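Local coordinates for protein leucyl-trna synthetase (Plasmodium falciparum, PDB 5FOC) that probably charges tRNA with leucine using ATP, this chain being its editing domain, which in this family hydrolyses wrongly charged tRNA, at residues Thr9-Phe14 with Gln361-Asn366; Ile13-Val18 with Leu226-Asn231; Asn17-Tyr22 with Phe114-Lys119; Gln136-Ile141 with Tyr239-Thr244. The protein carries 2 engineered substitutions. All coordinates share one frame; numbering follows the deposited sequence.

Interaction 1: residues Thr9-Phe14 with Gln361-Asn366; sequences TLIKIF and QNIIRN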
# COMPACT_ATOMS: atom_id res chain seq x y z
N THR A 9 9.86 -2.81 -4.34
CA THR A 9 9.20 -2.05 -5.39
C THR A 9 7.97 -1.43 -4.72
O THR A 9 7.24 -2.12 -4.05
CB THR A 9 8.78 -2.91 -6.58
OG1 THR A 9 9.90 -3.59 -7.12
CG2 THR A 9 8.19 -2.03 -7.68
N LEU A 10 7.93 -0.13 -4.73
CA LEU A 10 6.74 0.61 -4.29
C LEU A 10 5.81 0.83 -5.48
O LEU A 10 6.23 1.27 -6.53
CB LEU A 10 7.10 1.95 -3.65
CG LEU A 10 8.19 1.93 -2.56
CD1 LEU A 10 8.32 3.32 -1.97
CD2 LEU A 10 7.92 0.87 -1.52
N ILE A 11 4.55 0.49 -5.27
CA ILE A 11 3.51 0.64 -6.30
C ILE A 11 2.59 1.76 -5.83
O ILE A 11 2.23 1.81 -4.66
CB ILE A 11 2.76 -0.69 -6.50
CG1 ILE A 11 3.76 -1.76 -7.02
CG2 ILE A 11 1.60 -0.54 -7.47
CD1 ILE A 11 3.20 -3.15 -7.15
N LYS A 12 2.25 2.64 -6.79
CA LYS A 12 1.28 3.73 -6.52
C LYS A 12 -0.12 3.16 -6.43
O LYS A 12 -0.60 2.61 -7.38
CB LYS A 12 1.36 4.79 -7.58
CG LYS A 12 2.64 5.61 -7.50
CD LYS A 12 2.82 6.49 -8.69
CE LYS A 12 4.07 7.34 -8.67
NZ LYS A 12 4.17 8.06 -9.95
N ILE A 13 -0.67 3.21 -5.24
CA ILE A 13 -2.00 2.69 -4.98
C ILE A 13 -2.92 3.92 -4.80
O ILE A 13 -2.96 4.54 -3.77
CB ILE A 13 -2.04 1.73 -3.76
CG1 ILE A 13 -1.20 0.48 -4.02
CG2 ILE A 13 -3.45 1.30 -3.42
CD1 ILE A 13 -1.07 -0.45 -2.82
N PHE A 14 -3.69 4.20 -5.85
CA PHE A 14 -4.48 5.42 -5.89
C PHE A 14 -5.80 5.17 -5.14
O PHE A 14 -6.33 4.06 -5.15
CB PHE A 14 -4.84 5.75 -7.35
CG PHE A 14 -3.63 6.08 -8.21
CD1 PHE A 14 -3.11 7.36 -8.24
CD2 PHE A 14 -3.03 5.10 -8.97
CE1 PHE A 14 -1.98 7.63 -9.00
CE2 PHE A 14 -1.90 5.38 -9.74
CZ PHE A 14 -1.37 6.64 -9.74
N GLN A 361 11.45 -2.84 -13.99
CA GLN A 361 11.75 -1.89 -15.07
C GLN A 361 10.48 -1.18 -15.59
O GLN A 361 10.48 0.04 -15.72
CB GLN A 361 12.49 -2.57 -16.25
CG GLN A 361 13.93 -3.00 -15.89
CD GLN A 361 14.62 -3.81 -16.99
OE1 GLN A 361 14.11 -3.94 -18.10
NE2 GLN A 361 15.80 -4.34 -16.67
N ASN A 362 9.40 -1.94 -15.84
CA ASN A 362 8.22 -1.41 -16.51
C ASN A 362 7.49 -0.52 -15.54
O ASN A 362 7.03 0.58 -15.92
CB ASN A 362 7.31 -2.53 -17.02
CG ASN A 362 7.92 -3.31 -18.19
OD1 ASN A 362 8.68 -2.76 -19.00
ND2 ASN A 362 7.56 -4.59 -18.29
N ILE A 363 7.39 -0.97 -14.30
CA ILE A 363 6.70 -0.18 -13.27
C ILE A 363 7.35 1.18 -13.09
O ILE A 363 6.65 2.20 -13.07
CB ILE A 363 6.62 -0.92 -11.94
CG1 ILE A 363 5.67 -2.11 -12.08
CG2 ILE A 363 6.26 0.03 -10.78
CD1 ILE A 363 5.63 -3.07 -10.92
N ILE A 364 8.69 1.20 -13.00
CA ILE A 364 9.44 2.44 -12.83
C ILE A 364 9.32 3.32 -14.08
O ILE A 364 9.02 4.52 -13.98
CB ILE A 364 10.91 2.17 -12.44
CG1 ILE A 364 11.03 1.96 -10.93
CG2 ILE A 364 11.82 3.35 -12.80
CD1 ILE A 364 10.06 1.00 -10.28
N ARG A 365 9.50 2.72 -15.25
CA ARG A 365 9.49 3.45 -16.51
C ARG A 365 8.13 4.11 -16.77
O ARG A 365 8.09 5.22 -17.25
CB ARG A 365 9.86 2.53 -17.68
CG ARG A 365 10.13 3.28 -18.98
CD ARG A 365 10.38 2.35 -20.15
NE ARG A 365 9.21 1.50 -20.41
CZ ARG A 365 9.10 0.19 -20.13
NH1 ARG A 365 10.10 -0.51 -19.58
NH2 ARG A 365 7.96 -0.43 -20.42
N ASN A 366 7.04 3.42 -16.41
CA ASN A 366 5.66 3.92 -16.57
C ASN A 366 5.23 4.87 -15.47
O ASN A 366 4.09 5.32 -15.47
CB ASN A 366 4.67 2.74 -16.63
CG ASN A 366 4.79 1.91 -17.90
OD1 ASN A 366 5.31 2.36 -18.91
ND2 ASN A 366 4.26 0.69 -17.86
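The first torsions of Thr9 and Ile363 turn their CG2 methyls toward each other. Thr9 has OG1 anti to the carbonyl carbon (chi1 -57°), and its other branch, CG2, is anti to the backbone N. Ile363 repeats this pattern with CG1 and CG2 (chi1 -69°). The two CG2 methyls meet at 4.2 Å, and the two side chains cross obliquely. Two looser contacts flank this pair. Ile364 CD1 reaches the same methyl, Thr9 CG2, at 4.4 Å. Two residues beyond Thr9 on the strand, Ile11 CD1 lies 4.5 Å from Ile363 CD1. Ile363 CG2 also lies 4.4 Å from Leu10 O. The contact is small and apolar, and it is held by packing alone.

Ile363 makes most of the helix side of this contact, reaching Thr9, Leu10 and Ile11. Its CA is 7.7 Å from the CA of Ile11. The side of the helix turned from the strand is polar. There Arg365 NH1 and NH2 both donate to Asn362 OD1, which lies in the guanidinium plane. Asn362 ND2 is bonded in turn to Tyr347 OH.

This is helix-on-sheet packing of an alpha/beta domain. The axes of segments 361-365 and 9-14 are at 48°. Strand 369-373, which follows the helix, pairs antiparallel with strand 7-15, and its Leu371 touches both Thr9 and Ile364. Strand 120-127 also pairs antiparallel with strand 7-15, with Thr9 and Ile11 bonded to its backbone. Helix 352-365 thus packs beside the sheet where the first and last strands of the chain meet.

Interaction 2: residues Ile13-Val18 with Leu226-Asn231; sequences IFVSNV and LETYTN
Phe14 and Tyr229 face each other as a hydrogen-bonded pair of an antiparallel beta sheet. Phe14 N donates to Tyr229 O at 2.7 Å, and Tyr229 N returns a bond to Phe14 O at 2.8 Å. Both side chains lie on the same face of the sheet. Tyr229 has CG between its backbone N and carbonyl carbon (chi1 68°), and its ring lies against the neighbouring strand. Phe14 CB sits over one face of this ring, 3.8 Å from the centroid, in a CH-pi contact. The ring planes are 26° apart, but the rings are displaced so far that little of one lies over the other. On one side of the Phe14 ring, CE2 lies near Asn231 ND2, which bonds Asp368.

Val15 and Thr228 form the next, non-hydrogen-bonded pair on the opposite face. Thr228 OG1 is held by Leu238 O. Beside this pair, Ile13 CG2 is packed tightly on Thr228 CB.

Ser16 follows the end of strand 7-15 but is still bonded to strand 227-229. Its OG lies at the edge of the Tyr229 ring, near CD1, and also against Glu227 CG. Ser16 N donates to Glu227 O at 2.9 Å. The same Glu227 O accepts from a water, which in turn accepts from Asn17 N at 2.6 Å.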
# COMPACT_ATOMS: atom_id res chain seq x y z
N ILE A 13 -0.67 3.21 -5.24
CA ILE A 13 -2.00 2.69 -4.98
C ILE A 13 -2.92 3.92 -4.80
O ILE A 13 -2.96 4.54 -3.77
CB ILE A 13 -2.04 1.73 -3.76
CG1 ILE A 13 -1.20 0.48 -4.02
CG2 ILE A 13 -3.45 1.30 -3.42
CD1 ILE A 13 -1.07 -0.45 -2.82
N PHE A 14 -3.69 4.20 -5.85
CA PHE A 14 -4.48 5.42 -5.89
C PHE A 14 -5.80 5.17 -5.14
O PHE A 14 -6.33 4.06 -5.15
CB PHE A 14 -4.84 5.75 -7.35
CG PHE A 14 -3.63 6.08 -8.21
CD1 PHE A 14 -3.11 7.36 -8.24
CD2 PHE A 14 -3.03 5.10 -8.97
CE1 PHE A 14 -1.98 7.63 -9.00
CE2 PHE A 14 -1.90 5.38 -9.74
CZ PHE A 14 -1.37 6.64 -9.74
N VAL A 15 -6.26 6.22 -4.47
CA VAL A 15 -7.60 6.22 -3.85
C VAL A 15 -8.69 6.59 -4.88
O VAL A 15 -8.56 7.57 -5.58
CB VAL A 15 -7.62 7.21 -2.68
CG1 VAL A 15 -9.02 7.48 -2.14
CG2 VAL A 15 -6.67 6.74 -1.56
N SER A 16 -9.70 5.73 -4.95
CA SER A 16 -10.87 5.92 -5.85
C SER A 16 -11.77 7.06 -5.34
O SER A 16 -12.03 7.98 -6.07
CB SER A 16 -11.69 4.61 -5.99
OG SER A 16 -10.87 3.48 -6.29
N ASN A 17 -12.18 7.00 -4.08
CA ASN A 17 -13.09 8.04 -3.53
C ASN A 17 -12.37 9.03 -2.67
O ASN A 17 -12.38 8.97 -1.44
CB ASN A 17 -14.29 7.44 -2.79
CG ASN A 17 -15.46 8.46 -2.60
OD1 ASN A 17 -15.28 9.68 -2.39
ND2 ASN A 17 -16.67 7.94 -2.66
N VAL A 18 -11.80 9.99 -3.36
CA VAL A 18 -11.06 11.06 -2.74
C VAL A 18 -11.87 11.98 -1.88
O VAL A 18 -11.42 12.47 -0.88
CB VAL A 18 -10.13 11.81 -3.74
CG1 VAL A 18 -8.96 10.90 -4.20
CG2 VAL A 18 -10.88 12.47 -4.89
N LEU A 226 -11.81 1.83 2.37
CA LEU A 226 -11.55 2.69 1.24
C LEU A 226 -11.25 1.88 0.00
O LEU A 226 -10.55 0.86 0.05
CB LEU A 226 -10.37 3.63 1.44
CG LEU A 226 -10.49 4.91 2.23
CD1 LEU A 226 -9.17 5.67 2.17
CD2 LEU A 226 -11.56 5.77 1.62
N GLU A 227 -11.73 2.37 -1.13
CA GLU A 227 -11.49 1.71 -2.40
C GLU A 227 -10.21 2.31 -3.00
O GLU A 227 -10.04 3.52 -3.06
CB GLU A 227 -12.76 1.92 -3.32
CG GLU A 227 -12.62 1.13 -4.61
CD GLU A 227 -13.76 1.39 -5.61
OE1 GLU A 227 -14.32 2.49 -5.52
OE2 GLU A 227 -14.02 0.54 -6.46
N THR A 228 -9.29 1.41 -3.40
CA THR A 228 -8.05 1.81 -4.09
C THR A 228 -7.89 1.08 -5.44
O THR A 228 -8.58 0.08 -5.72
CB THR A 228 -6.79 1.59 -3.19
OG1 THR A 228 -6.62 0.20 -3.01
CG2 THR A 228 -6.96 2.32 -1.84
N TYR A 229 -6.92 1.54 -6.24
CA TYR A 229 -6.58 0.84 -7.46
C TYR A 229 -5.13 1.18 -7.83
O TYR A 229 -4.59 2.17 -7.35
CB TYR A 229 -7.60 1.15 -8.61
CG TYR A 229 -7.50 2.56 -9.07
CD1 TYR A 229 -8.09 3.59 -8.35
CD2 TYR A 229 -6.75 2.89 -10.20
CE1 TYR A 229 -7.98 4.91 -8.76
CE2 TYR A 229 -6.58 4.22 -10.59
CZ TYR A 229 -7.23 5.23 -9.88
OH TYR A 229 -7.08 6.54 -10.30
N THR A 230 -4.58 0.37 -8.72
CA THR A 230 -3.28 0.69 -9.34
C THR A 230 -3.45 0.71 -10.85
O THR A 230 -4.53 0.28 -11.36
CB THR A 230 -2.20 -0.38 -9.02
OG1 THR A 230 -2.42 -1.55 -9.81
CG2 THR A 230 -2.14 -0.70 -7.52
N ASN A 231 -2.46 1.16 -11.61
CA ASN A 231 -2.54 1.10 -13.07
C ASN A 231 -2.09 -0.24 -13.65
O ASN A 231 -1.99 -0.40 -14.88
CB ASN A 231 -1.77 2.27 -13.70
CG ASN A 231 -2.44 3.60 -13.44
OD1 ASN A 231 -3.68 3.71 -13.48
ND2 ASN A 231 -1.66 4.62 -13.22
O HOH W 1 -11.99 5.36 -2.04

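Interaction 3: residues Asn17-Tyr22 with Phe114-Lys119; sequences NVKDFY and FFVKDK
Phe115 meets Tyr22 through CD1 and CE1, and Phe21 through CD2 and CE2. Phe115 CD1 lies 3.5 Å from Tyr22 CD1, and Phe115 CD2 lies 3.8 Å from Phe21 CD1, at the edge of the Phe21 ring. Tyr22 CA lies over one face of the Phe115 ring. Both side chains cross Phe115 at about a right angle. Phe21 and Tyr22 have CG anti to the backbone N (chi1 -171° and 177°). Toward the start of helix 18-35 the contact is made by aliphatic groups. Val18 CG2 touches Val116 CG2 at 4.0 Å, and Lys19 CG rests on the same methyl. Val18 CB packs on Phe115 O at 3.5 Å.

Phe114 CD2 also lies over a face of the Phe115 ring, offset toward its rim. Helix 112-118 ends in a wider pi-type turn, with a weak bond from Lys119 N to Phe114 O. Helix 18-35 has an N-cap: Asn17 OD1 accepts from Asp20 N at 2.9 Å, the donor above the carbonyl plane.

This is roughly antiparallel packing of two helices, side by side on the mixed sheet. Phe115 also meets the Phe25 ring, farther along helix 18-35. Val121 of strand 120-127 touches Val18, Phe21 and Phe115, and Ile182 of strand 181-185 touches Phe115.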
# COMPACT_ATOMS: atom_id res chain seq x y z
N ASN A 17 -12.18 7.00 -4.08
CA ASN A 17 -13.09 8.04 -3.53
C ASN A 17 -12.37 9.03 -2.67
O ASN A 17 -12.38 8.97 -1.44
CB ASN A 17 -14.29 7.44 -2.79
CG ASN A 17 -15.46 8.46 -2.60
OD1 ASN A 17 -15.28 9.68 -2.39
ND2 ASN A 17 -16.67 7.94 -2.66
N VAL A 18 -11.80 9.99 -3.36
CA VAL A 18 -11.06 11.06 -2.74
C VAL A 18 -11.87 11.98 -1.88
O VAL A 18 -11.42 12.47 -0.88
CB VAL A 18 -10.13 11.81 -3.74
CG1 VAL A 18 -8.96 10.90 -4.20
CG2 VAL A 18 -10.88 12.47 -4.89
N LYS A 19 -13.18 12.17 -2.19
CA LYS A 19 -13.98 12.92 -1.26
C LYS A 19 -14.20 12.24 0.08
O LYS A 19 -14.22 12.90 1.09
CB LYS A 19 -15.39 13.19 -1.91
CG LYS A 19 -15.28 14.15 -3.07
CD LYS A 19 -16.63 14.35 -3.81
CE LYS A 19 -16.46 15.27 -5.01
NZ LYS A 19 -17.81 15.61 -5.60
N ASP A 20 -14.33 10.92 0.10
CA ASP A 20 -14.37 10.19 1.40
C ASP A 20 -12.99 10.27 2.14
O ASP A 20 -12.95 10.39 3.36
CB ASP A 20 -14.73 8.71 1.20
CG ASP A 20 -16.18 8.50 0.79
OD1 ASP A 20 -17.07 9.39 1.01
OD2 ASP A 20 -16.45 7.40 0.26
N PHE A 21 -11.92 10.24 1.34
CA PHE A 21 -10.60 10.45 1.93
C PHE A 21 -10.51 11.83 2.61
O PHE A 21 -9.99 11.96 3.71
CB PHE A 21 -9.50 10.28 0.87
CG PHE A 21 -8.05 10.27 1.46
CD1 PHE A 21 -7.36 11.44 1.68
CD2 PHE A 21 -7.48 9.08 1.79
CE1 PHE A 21 -6.07 11.42 2.28
CE2 PHE A 21 -6.17 9.05 2.35
CZ PHE A 21 -5.49 10.21 2.55
N TYR A 22 -10.98 12.89 1.93
CA TYR A 22 -11.05 14.21 2.53
C TYR A 22 -11.85 14.24 3.86
O TYR A 22 -11.48 14.94 4.80
CB TYR A 22 -11.71 15.18 1.52
CG TYR A 22 -11.94 16.58 2.00
CD1 TYR A 22 -10.93 17.33 2.59
CD2 TYR A 22 -13.20 17.21 1.78
CE1 TYR A 22 -11.17 18.63 3.01
CE2 TYR A 22 -13.41 18.49 2.19
CZ TYR A 22 -12.43 19.21 2.79
OH TYR A 22 -12.64 20.51 3.19
N PHE A 114 -8.09 20.46 -2.64
CA PHE A 114 -6.75 19.89 -2.50
C PHE A 114 -6.71 18.40 -2.81
O PHE A 114 -5.75 17.92 -3.44
CB PHE A 114 -6.23 20.14 -1.11
CG PHE A 114 -4.74 20.02 -0.98
CD1 PHE A 114 -3.91 20.97 -1.56
CD2 PHE A 114 -4.19 19.01 -0.26
CE1 PHE A 114 -2.54 20.95 -1.39
CE2 PHE A 114 -2.80 18.93 -0.13
CZ PHE A 114 -1.98 19.90 -0.70
N PHE A 115 -7.71 17.65 -2.37
CA PHE A 115 -7.81 16.21 -2.54
C PHE A 115 -8.49 15.78 -3.83
O PHE A 115 -8.24 14.66 -4.29
CB PHE A 115 -8.52 15.61 -1.35
CG PHE A 115 -7.87 15.95 -0.06
CD1 PHE A 115 -8.11 17.16 0.58
CD2 PHE A 115 -6.95 15.07 0.50
CE1 PHE A 115 -7.44 17.49 1.77
CE2 PHE A 115 -6.29 15.39 1.68
CZ PHE A 115 -6.50 16.58 2.32
N VAL A 116 -9.37 16.63 -4.38
CA VAL A 116 -10.11 16.32 -5.61
C VAL A 116 -9.44 16.89 -6.88
O VAL A 116 -9.38 16.22 -7.90
CB VAL A 116 -11.58 16.83 -5.54
CG1 VAL A 116 -12.30 16.55 -6.86
CG2 VAL A 116 -12.29 16.14 -4.39
N LYS A 117 -8.97 18.14 -6.83
CA LYS A 117 -8.43 18.81 -8.01
C LYS A 117 -6.90 18.91 -8.00
O LYS A 117 -6.27 18.65 -9.03
CB LYS A 117 -9.02 20.19 -8.13
CG LYS A 117 -10.53 20.21 -8.44
CD LYS A 117 -10.90 21.58 -8.96
CE LYS A 117 -12.39 21.85 -8.89
NZ LYS A 117 -12.58 23.29 -9.19
N ASP A 118 -6.31 19.26 -6.86
CA ASP A 118 -4.95 19.75 -6.85
C ASP A 118 -3.95 18.57 -6.82
O ASP A 118 -2.93 18.62 -7.53
CB ASP A 118 -4.66 20.65 -5.62
CG ASP A 118 -5.42 22.00 -5.62
OD1 ASP A 118 -6.01 22.39 -6.65
OD2 ASP A 118 -5.41 22.68 -4.54
N LYS A 119 -4.22 17.55 -6.00
CA LYS A 119 -3.23 16.48 -5.73
C LYS A 119 -3.86 15.10 -5.99
O LYS A 119 -5.12 14.95 -5.90
CB LYS A 119 -2.78 16.52 -4.25
CG LYS A 119 -2.21 17.81 -3.74
CD LYS A 119 -1.14 18.40 -4.63
CE LYS A 119 -0.59 19.71 -4.11
NZ LYS A 119 0.52 20.19 -4.99

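Interaction 4: residues Gln136-Ile141 with Tyr239-Thr244; sequences QNYTFI and YILPMT
Thr139 and Ile141 carry the backbone bonds to Tyr239, Leu241 and Met243 in the pattern of a parallel beta pair. Thr139 N donates to Tyr239 O at 3.0 Å, and Thr139 O accepts from Leu241 N at 2.8 Å. Two residues on, Ile141 N donates to Leu241 O at 3.1 Å, and Ile141 O accepts from Met243 N at 2.9 Å. Thr139, Ile141 and Leu241 each use both N and O across the pair. The residues between them turn the other way. Tyr138 and Phe140 bond to Cys257 and Val255 of strand 254-257, while Ile240 bonds to Gly225 and Leu226. The pair is thus continued in the sheet on both sides.

Tyr138 O also accepts from Gln136 NE2 at 2.8 Å, with the donor above the carbonyl plane. Side-chain groups are satisfied farther out. Tyr138 OH pairs with Gln289 O and Asn292 N, Thr139 OG1 with Thr228 OG1, and Asn137 ND2 with Ser259 OG.

Two rings on one face of the sheet, Tyr138 and Phe140, each have a methyl of segment 239-244 over one side. Leu241 CD1 sits over the Tyr138 ring in a CH-pi contact, offset toward its rim. Tyr138 CE1 lies at the edge of the Tyr239 ring. Met243 bends at chi3 (-106°), which places CE over one face of the Phe140 ring. Its SD lies obliquely to that ring, a Met-aromatic contact. On the other face one carbon pair is close: Ile141 CG2 lies 3.4 Å from Ile240 CG2.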
# COMPACT_ATOMS: atom_id res chain seq x y z
N GLN A 136 -3.52 -8.19 -7.92
CA GLN A 136 -3.83 -7.54 -6.67
C GLN A 136 -5.37 -7.44 -6.51
O GLN A 136 -6.00 -6.92 -7.43
CB GLN A 136 -3.22 -6.15 -6.58
CG GLN A 136 -3.37 -5.54 -5.21
CD GLN A 136 -2.78 -4.17 -5.04
OE1 GLN A 136 -2.07 -3.69 -5.91
NE2 GLN A 136 -3.16 -3.49 -3.96
N ASN A 137 -5.88 -7.94 -5.41
CA ASN A 137 -7.36 -7.85 -5.13
C ASN A 137 -7.74 -6.97 -3.97
O ASN A 137 -8.91 -6.52 -3.85
CB ASN A 137 -8.01 -9.25 -5.10
CG ASN A 137 -7.41 -10.21 -4.11
OD1 ASN A 137 -6.20 -10.10 -3.77
ND2 ASN A 137 -8.16 -11.21 -3.70
N TYR A 138 -6.81 -6.64 -3.08
CA TYR A 138 -7.00 -5.79 -1.95
C TYR A 138 -5.70 -5.04 -1.66
O TYR A 138 -4.68 -5.27 -2.36
CB TYR A 138 -7.46 -6.56 -0.69
CG TYR A 138 -8.80 -7.17 -0.89
CD1 TYR A 138 -9.90 -6.38 -0.69
CD2 TYR A 138 -8.97 -8.46 -1.33
CE1 TYR A 138 -11.17 -6.90 -0.89
CE2 TYR A 138 -10.24 -9.01 -1.50
CZ TYR A 138 -11.35 -8.18 -1.32
OH TYR A 138 -12.63 -8.74 -1.56
N THR A 139 -5.79 -4.11 -0.73
CA THR A 139 -4.63 -3.40 -0.20
C THR A 139 -4.63 -3.60 1.30
O THR A 139 -5.59 -3.35 1.98
CB THR A 139 -4.72 -1.89 -0.56
OG1 THR A 139 -4.65 -1.74 -1.98
CG2 THR A 139 -3.65 -1.08 0.17
N PHE A 140 -3.52 -4.08 1.86
CA PHE A 140 -3.45 -4.28 3.29
C PHE A 140 -2.70 -3.17 4.02
O PHE A 140 -1.70 -2.61 3.50
CB PHE A 140 -2.72 -5.57 3.67
CG PHE A 140 -3.40 -6.85 3.31
CD1 PHE A 140 -4.67 -7.18 3.80
CD2 PHE A 140 -2.70 -7.83 2.58
CE1 PHE A 140 -5.23 -8.44 3.52
CE2 PHE A 140 -3.25 -9.05 2.31
CZ PHE A 140 -4.54 -9.36 2.76
N ILE A 141 -3.22 -2.86 5.21
CA ILE A 141 -2.67 -1.84 6.10
C ILE A 141 -2.73 -2.35 7.53
O ILE A 141 -3.53 -3.22 7.85
CB ILE A 141 -3.43 -0.51 5.94
CG1 ILE A 141 -2.65 0.67 6.44
CG2 ILE A 141 -4.80 -0.55 6.60
CD1 ILE A 141 -3.19 2.03 6.01
N TYR A 239 -10.18 -2.87 -2.07
CA TYR A 239 -10.54 -2.29 -0.81
C TYR A 239 -9.35 -2.43 0.13
O TYR A 239 -8.62 -3.46 0.06
CB TYR A 239 -11.79 -2.95 -0.24
CG TYR A 239 -12.95 -2.79 -1.20
CD1 TYR A 239 -13.47 -1.55 -1.49
CD2 TYR A 239 -13.45 -3.89 -1.87
CE1 TYR A 239 -14.52 -1.44 -2.41
CE2 TYR A 239 -14.53 -3.77 -2.77
CZ TYR A 239 -14.99 -2.53 -3.04
OH TYR A 239 -16.06 -2.44 -3.94
N ILE A 240 -9.25 -1.47 1.03
CA ILE A 240 -8.24 -1.56 2.11
C ILE A 240 -8.74 -2.52 3.18
O ILE A 240 -9.82 -2.31 3.76
CB ILE A 240 -7.87 -0.21 2.70
CG1 ILE A 240 -7.22 0.63 1.63
CG2 ILE A 240 -6.88 -0.38 3.87
CD1 ILE A 240 -6.84 2.04 1.99
N LEU A 241 -7.93 -3.53 3.53
CA LEU A 241 -8.24 -4.48 4.55
C LEU A 241 -7.18 -4.50 5.66
O LEU A 241 -6.05 -4.16 5.36
CB LEU A 241 -8.34 -5.88 3.96
CG LEU A 241 -9.38 -6.22 2.90
CD1 LEU A 241 -9.26 -7.69 2.54
CD2 LEU A 241 -10.76 -5.94 3.44
N PRO A 242 -7.55 -4.88 6.87
CA PRO A 242 -6.59 -4.89 7.98
C PRO A 242 -5.73 -6.15 8.05
O PRO A 242 -6.23 -7.25 7.97
CB PRO A 242 -7.48 -4.77 9.19
CG PRO A 242 -8.71 -5.53 8.80
CD PRO A 242 -8.92 -5.18 7.34
N MET A 243 -4.41 -5.94 8.23
CA MET A 243 -3.47 -7.04 8.42
C MET A 243 -2.57 -6.63 9.57
O MET A 243 -1.72 -5.75 9.41
CB MET A 243 -2.71 -7.30 7.14
CG MET A 243 -1.62 -8.39 7.25
SD MET A 243 -0.64 -8.59 5.73
CE MET A 243 -1.25 -10.12 5.05
N THR A 244 -2.82 -7.21 10.75
CA THR A 244 -2.10 -6.82 11.98
C THR A 244 -0.67 -7.29 12.03
O THR A 244 0.06 -6.84 12.91
CB THR A 244 -2.81 -7.33 13.25
OG1 THR A 244 -2.89 -8.77 13.25
CG2 THR A 244 -4.17 -6.70 13.33

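From the N terminus, strand 7-15 carries interactions 1 and 2. Interaction 1 starts on it and closes the longest loop, with helix 352-365 near the C terminus. Interaction 2 begins at the same strand's end and closes on strand 227-229. Interaction 3 starts from the same stretch, sharing Asn17 and Val18, runs on into helix 18-35 and closes on helix 112-118. It ends before interaction 4 opens, so those two lie in series, and both fall within the span of interaction 1. Interaction 4 opens inside the loop of interaction 2 and closes beyond it, so these two cross. Interactions 1, 2 and 4 reach one mixed sheet, and interaction 3 joins two helices packed on it.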